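Local coordinates for E2A dna-binding protein (Human adenovirus 5, PDB 2WB0) that binds single-stranded DNA and takes part in the elongation phase of viral strand-displacement replication, unwinding the template without ATP through multimer formation, and enhances initiation, at residues C111-M117 with K180-F186; F177-S181 with Q336-V340. All coordinates share one frame; numbering follows the deposited sequence.

Contacts 1 and 2 lie side by side, their centres about 11 Å apart, on the same side of the chain's centre. Contact 1 joins the loop before strand 118-124 to the run leading into strand 185-186, the two outermost strands of one three-stranded antiparallel sheet, with 158-165 between them. Contact 2 begins just upstream, at 177-181, and brings in 336-340, far along the chain after helix 300-315. Lys180 and Ser181 belong to both, and water 1 touches both. Phe177 also packs on Gly183 and Phe185. The C-terminal part of the chain therefore runs directly against the loop that carries two of the zinc ligands, Cys166 and Cys182.

Contact 1. Residues C111-M117 with K180-F186; sequences CLHGSIM and KSCGMFF. With ZN (zinc ion), chain B.
Cys111 and His113 meet Cys182 across a zinc ion. Cys111 SG binds the metal at 2.3 Å and His113 ND1 at 2.1 Å. Cys182 SG is the third ligand here, and Cys166 completes the site. Both cysteine sulfurs sit between their own backbone N and carbonyl carbon (chi1 71° and 59°), which turns them inward to the metal. The CB of Cys111 also packs on Cys182 SG, at 3.5 Å.

Away from the metal the apolar side chains are close-packed. Met184 bends at chi3 (-47°) and sets its CE against the branched end of Leu112. Met184 CE lies 3.2 Å from Leu112 CD1, shorter than normal contact. Leu112 chi2 is also near-eclipsed, so the exact fit of these ends is doubtful. Trp98 touches both side chains. Farther along, Met117 makes a Met-aromatic contact: its SD comes obliquely to the Phe186 ring, 3.6 Å from Phe186 CE2. Met117 CE packs against Met184 CG.

This is a zinc site of three cysteines and one histidine in the viral DNA-binding protein family. A type I beta turn from Cys111 to Gly114 brings two ligands of the first segment to one metal. The weak bond from His113 N to Cys111 SG lies within that turn. On the other segment, Ser181 OG accepts from Gly183 N in an ST turn around Cys182, and it is also bonded to Asp169.

The side near Lys180 is looser. Water 1 bridges the two segments here, in the plane of the His113 ring at its edge. It accepts from His113 NE2 at 2.9 Å and donates to Lys180 O at 2.7 Å. The imidazole is thus held at both nitrogens, by metal and by water. The exposed Lys180 side chain leads away from the contact.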
loop_
_atom_site.group_PDB
_atom_site.type_symbol
_atom_site.label_atom_id
_atom_site.label_comp_id
_atom_site.label_asym_id
_atom_site.label_seq_id
_atom_site.Cartn_x
_atom_site.Cartn_y
_atom_site.Cartn_z
ATOM N N CYS A 111 -2.433 -8.095 -13.366
ATOM C CA CYS A 111 -2.732 -6.768 -12.859
ATOM C C CYS A 111 -3.936 -6.761 -11.954
ATOM O O CYS A 111 -4.452 -7.812 -11.598
ATOM C CB CYS A 111 -2.911 -5.777 -14.021
ATOM S SG CYS A 111 -4.435 -6.049 -14.932
ATOM N N LEU A 112 -4.383 -5.572 -11.554
ATOM C CA LEU A 112 -5.532 -5.441 -10.644
ATOM C C LEU A 112 -6.843 -5.950 -11.222
ATOM O O LEU A 112 -7.718 -6.369 -10.479
ATOM C CB LEU A 112 -5.696 -3.988 -10.230
ATOM C CG LEU A 112 -5.006 -3.423 -9.000
ATOM C CD1 LEU A 112 -4.175 -4.364 -8.045
ATOM C CD2 LEU A 112 -4.496 -1.997 -9.182
ATOM N N HIS A 113 -6.922 -6.007 -12.535
ATOM C CA HIS A 113 -8.048 -6.599 -13.208
ATOM C C HIS A 113 -8.117 -8.090 -12.982
ATOM O O HIS A 113 -9.174 -8.703 -13.189
ATOM C CB HIS A 113 -7.916 -6.383 -14.674
ATOM C CG HIS A 113 -8.272 -5.006 -15.097
ATOM N ND1 HIS A 113 -7.329 -4.037 -15.384
ATOM C CD2 HIS A 113 -9.484 -4.447 -15.317
ATOM C CE1 HIS A 113 -7.955 -2.921 -15.724
ATOM N NE2 HIS A 113 -9.259 -3.138 -15.665
ATOM N N GLY A 114 -6.989 -8.681 -12.599
ATOM C CA GLY A 114 -6.854 -10.122 -12.422
ATOM C C GLY A 114 -6.484 -10.863 -13.709
ATOM O O GLY A 114 -6.483 -12.096 -13.762
ATOM N N SER A 115 -6.198 -10.114 -14.759
ATOM C CA SER A 115 -5.771 -10.673 -16.025
ATOM C C SER A 115 -4.282 -10.555 -16.212
ATOM O O SER A 115 -3.593 -9.673 -15.636
ATOM C CB SER A 115 -6.478 -9.983 -17.205
ATOM O OG SER A 115 -6.469 -8.579 -17.084
ATOM N N ILE A 116 -3.760 -11.501 -16.957
ATOM C CA ILE A 116 -2.389 -11.509 -17.168
ATOM C C ILE A 116 -1.922 -10.213 -17.855
ATOM O O ILE A 116 -2.663 -9.655 -18.695
ATOM C CB ILE A 116 -1.867 -12.803 -17.889
ATOM C CG1 ILE A 116 -1.524 -12.599 -19.283
ATOM C CG2 ILE A 116 -2.413 -14.185 -17.541
ATOM C CD1 ILE A 116 -0.156 -12.512 -19.155
ATOM N N MET A 117 -0.712 -9.761 -17.496
ATOM C CA MET A 117 -0.090 -8.584 -18.083
ATOM C C MET A 117 0.720 -8.909 -19.338
ATOM O O MET A 117 1.445 -9.884 -19.367
ATOM C CB MET A 117 0.790 -7.814 -17.048
ATOM C CG MET A 117 -0.082 -7.304 -15.828
ATOM S SD MET A 117 0.990 -6.510 -14.536
ATOM C CE MET A 117 1.303 -4.905 -15.336
ATOM N N LYS A 180 -9.220 2.686 -19.621
ATOM C CA LYS A 180 -9.691 1.436 -19.008
ATOM C C LYS A 180 -8.604 0.757 -18.187
ATOM O O LYS A 180 -8.814 -0.361 -17.685
ATOM C CB LYS A 180 -10.153 0.474 -20.088
ATOM C CG LYS A 180 -11.483 0.956 -20.781
ATOM C CD LYS A 180 -11.849 -0.008 -21.897
ATOM C CE LYS A 180 -13.159 0.441 -22.629
ATOM N NZ LYS A 180 -14.202 0.778 -21.601
ATOM N N SER A 181 -7.453 1.406 -18.065
ATOM C CA SER A 181 -6.320 0.827 -17.318
ATOM C C SER A 181 -6.616 0.731 -15.837
ATOM O O SER A 181 -7.451 1.479 -15.329
ATOM C CB SER A 181 -5.100 1.733 -17.437
ATOM O OG SER A 181 -3.971 1.103 -16.840
ATOM N N CYS A 182 -5.923 -0.201 -15.142
ATOM C CA CYS A 182 -5.876 -0.220 -13.674
ATOM C C CYS A 182 -4.676 0.593 -13.177
ATOM O O CYS A 182 -4.555 0.815 -11.969
ATOM C CB CYS A 182 -5.792 -1.679 -13.114
ATOM S SG CYS A 182 -4.348 -2.548 -13.728
ATOM N N GLY A 183 -3.820 1.054 -14.100
ATOM C CA GLY A 183 -2.673 1.914 -13.784
ATOM C C GLY A 183 -1.401 1.138 -13.407
ATOM O O GLY A 183 -0.399 1.727 -13.037
ATOM N N MET A 184 -1.457 -0.189 -13.434
ATOM C CA MET A 184 -0.295 -1.002 -13.103
ATOM C C MET A 184 0.569 -1.181 -14.360
ATOM O O MET A 184 0.059 -1.444 -15.471
ATOM C CB MET A 184 -0.782 -2.365 -12.611
ATOM C CG MET A 184 0.264 -3.141 -11.883
ATOM S SD MET A 184 -0.444 -4.409 -10.783
ATOM C CE MET A 184 -1.657 -3.610 -9.950
ATOM N N PHE A 185 1.874 -1.056 -14.176
ATOM C CA PHE A 185 2.885 -1.203 -15.238
ATOM C C PHE A 185 4.212 -1.522 -14.566
ATOM O O PHE A 185 4.576 -0.887 -13.530
ATOM C CB PHE A 185 3.034 0.095 -16.038
ATOM C CG PHE A 185 4.138 0.037 -17.022
ATOM C CD1 PHE A 185 3.951 -0.635 -18.232
ATOM C CD2 PHE A 185 5.419 0.532 -16.693
ATOM C CE1 PHE A 185 4.986 -0.736 -19.180
ATOM C CE2 PHE A 185 6.459 0.455 -17.666
ATOM C CZ PHE A 185 6.234 -0.182 -18.873
ATOM N N PHE A 186 4.927 -2.493 -15.101
ATOM C CA PHE A 186 6.271 -2.803 -14.621
ATOM C C PHE A 186 7.282 -2.629 -15.740
ATOM O O PHE A 186 7.149 -3.223 -16.813
ATOM C CB PHE A 186 6.298 -4.221 -14.034
ATOM C CG PHE A 186 5.299 -4.422 -12.925
ATOM C CD1 PHE A 186 5.427 -3.695 -11.721
ATOM C CD2 PHE A 186 4.273 -5.346 -13.049
ATOM C CE1 PHE A 186 4.537 -3.867 -10.664
ATOM C CE2 PHE A 186 3.344 -5.531 -12.002
ATOM C CZ PHE A 186 3.442 -4.778 -10.831
HETATM ZN ZN ZN B . -5.271 -3.971 -15.349
HETATM O O HOH W 1 -11.192 -1.285 -16.737
#

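Contact 2. Residues F177-S181 with Q336-V340; sequences FSGKS and QYRNV
Phe177 lays its CB over the face of the Tyr337 ring, 3.6 Å from the ring centroid and almost on the normal. This is a CH-pi contact. It joins the start of a loop with a type I beta turn, Ser178 to Ser181, in the zinc-binding domain to the C-terminal loop at 336-340. The Phe177 ring itself is slid to one side of the tyrosine. Its plane is tilted 29° from that of Tyr337, the rings barely overlap, and Phe177 CD2 touches Tyr337 CE2 at 3.7 Å. Tyr337 holds CG anti to its N (chi1 -172°), which carries the ring to Phe177 CB. Asn339 CB lies at the edge of this ring and packs on Gly179, 3.7 Å from Gly179 N. Asn339 OD1 and Phe177 O, two acceptors 3.0 Å apart, are not hydrogen-bonded to each other.

One direct hydrogen bond fixes the backbones. Tyr337 N gives a nearly straight bond to Ser181 O, 2.9 Å long. Next to it, Gln336 CG and CD lie against Gly179 O.

The turn is held by its own hydroxyl. Ser178 OG accepts from Lys180 N as an ST turn, and it is also bonded to His168 O. Asp169 OD1 accepts from Ser178 N. Arg338 hydrogen-bonds to Gly236 through the backbone. Two waters add bridges. Water 2 lies 2.8 Å from Asn339 OD1 and accepts a long bond from Phe177 N, though its proton sharing is not settled. The water bound to Lys180 O also donates to Gln336 OE1, at 2.8 Å.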
loop_
_atom_site.group_PDB
_atom_site.type_symbol
_atom_site.label_atom_id
_atom_site.label_comp_id
_atom_site.label_asym_id
_atom_site.label_seq_id
_atom_site.Cartn_x
_atom_site.Cartn_y
_atom_site.Cartn_z
ATOM N N PHE A 177 -1.214 5.082 -20.029
ATOM C CA PHE A 177 -2.373 4.383 -19.542
ATOM C C PHE A 177 -3.648 4.826 -20.255
ATOM O O PHE A 177 -3.916 6.023 -20.401
ATOM C CB PHE A 177 -2.454 4.569 -18.034
ATOM C CG PHE A 177 -1.184 4.210 -17.300
ATOM C CD1 PHE A 177 -0.940 2.880 -16.932
ATOM C CD2 PHE A 177 -0.220 5.196 -16.973
ATOM C CE1 PHE A 177 0.234 2.526 -16.211
ATOM C CE2 PHE A 177 0.967 4.845 -16.276
ATOM C CZ PHE A 177 1.181 3.513 -15.895
ATOM N N SER A 178 -4.415 3.849 -20.700
ATOM C CA SER A 178 -5.728 4.091 -21.305
ATOM C C SER A 178 -6.778 4.401 -20.241
ATOM O O SER A 178 -6.556 4.134 -19.045
ATOM C CB SER A 178 -6.150 2.834 -22.081
ATOM O OG SER A 178 -6.708 1.846 -21.207
ATOM N N GLY A 179 -7.962 4.855 -20.691
ATOM C CA GLY A 179 -9.117 5.112 -19.815
ATOM C C GLY A 179 -9.698 3.849 -19.192
ATOM O O GLY A 179 -10.556 3.909 -18.323
ATOM N N LYS A 180 -9.220 2.686 -19.621
ATOM C CA LYS A 180 -9.691 1.436 -19.008
ATOM C C LYS A 180 -8.604 0.757 -18.187
ATOM O O LYS A 180 -8.814 -0.361 -17.685
ATOM C CB LYS A 180 -10.153 0.474 -20.088
ATOM C CG LYS A 180 -11.483 0.956 -20.781
ATOM C CD LYS A 180 -11.849 -0.008 -21.897
ATOM C CE LYS A 180 -13.159 0.441 -22.629
ATOM N NZ LYS A 180 -14.202 0.778 -21.601
ATOM N N SER A 181 -7.453 1.406 -18.065
ATOM C CA SER A 181 -6.320 0.827 -17.318
ATOM C C SER A 181 -6.616 0.731 -15.837
ATOM O O SER A 181 -7.451 1.479 -15.329
ATOM C CB SER A 181 -5.100 1.733 -17.437
ATOM O OG SER A 181 -3.971 1.103 -16.840
ATOM N N GLN A 336 -10.545 2.509 -11.725
ATOM C CA GLN A 336 -10.042 2.767 -13.075
ATOM C C GLN A 336 -9.223 4.039 -13.224
ATOM O O GLN A 336 -9.566 5.073 -12.639
ATOM C CB GLN A 336 -11.251 2.850 -14.010
ATOM C CG GLN A 336 -10.948 2.676 -15.420
ATOM C CD GLN A 336 -12.236 2.346 -16.160
ATOM O OE1 GLN A 336 -12.495 1.203 -16.563
ATOM N NE2 GLN A 336 -13.061 3.349 -16.299
ATOM N N TYR A 337 -8.130 3.963 -13.979
ATOM C CA TYR A 337 -7.261 5.082 -14.211
ATOM C C TYR A 337 -8.104 6.158 -14.908
ATOM O O TYR A 337 -8.960 5.818 -15.736
ATOM C CB TYR A 337 -6.160 4.653 -15.176
ATOM C CG TYR A 337 -5.087 5.652 -15.358
ATOM C CD1 TYR A 337 -5.161 6.622 -16.361
ATOM C CD2 TYR A 337 -3.936 5.593 -14.574
ATOM C CE1 TYR A 337 -4.124 7.558 -16.530
ATOM C CE2 TYR A 337 -2.890 6.488 -14.761
ATOM C CZ TYR A 337 -3.014 7.483 -15.721
ATOM O OH TYR A 337 -1.977 8.332 -15.888
ATOM N N ARG A 338 -7.875 7.418 -14.510
ATOM C CA ARG A 338 -8.563 8.536 -15.118
ATOM C C ARG A 338 -7.690 9.226 -16.087
ATOM O O ARG A 338 -6.862 10.092 -15.753
ATOM C CB ARG A 338 -9.150 9.513 -14.086
ATOM C CG ARG A 338 -10.176 8.779 -13.172
ATOM C CD ARG A 338 -10.869 9.750 -12.160
ATOM N NE ARG A 338 -11.742 10.722 -12.893
ATOM C CZ ARG A 338 -11.694 12.050 -12.778
ATOM N NH1 ARG A 338 -10.839 12.662 -11.947
ATOM N NH2 ARG A 338 -12.501 12.772 -13.531
ATOM N N ASN A 339 -7.954 8.892 -17.340
ATOM C CA ASN A 339 -7.039 9.295 -18.375
ATOM C C ASN A 339 -7.510 10.620 -18.979
ATOM O O ASN A 339 -8.691 10.835 -19.095
ATOM C CB ASN A 339 -7.021 8.236 -19.507
ATOM C CG ASN A 339 -5.965 8.559 -20.505
ATOM O OD1 ASN A 339 -4.827 8.868 -20.113
ATOM N ND2 ASN A 339 -6.328 8.603 -21.783
ATOM N N VAL A 340 -6.591 11.483 -19.370
ATOM C CA VAL A 340 -6.984 12.564 -20.242
ATOM C C VAL A 340 -6.034 12.496 -21.458
ATOM O O VAL A 340 -4.860 12.356 -21.286
ATOM C CB VAL A 340 -7.146 13.951 -19.477
ATOM C CG1 VAL A 340 -5.914 14.295 -18.674
ATOM C CG2 VAL A 340 -7.556 15.084 -20.501
HETATM O O HOH W 2 -2.146 8.207 -20.191
HETATM O O HOH W 1 -11.192 -1.285 -16.737
#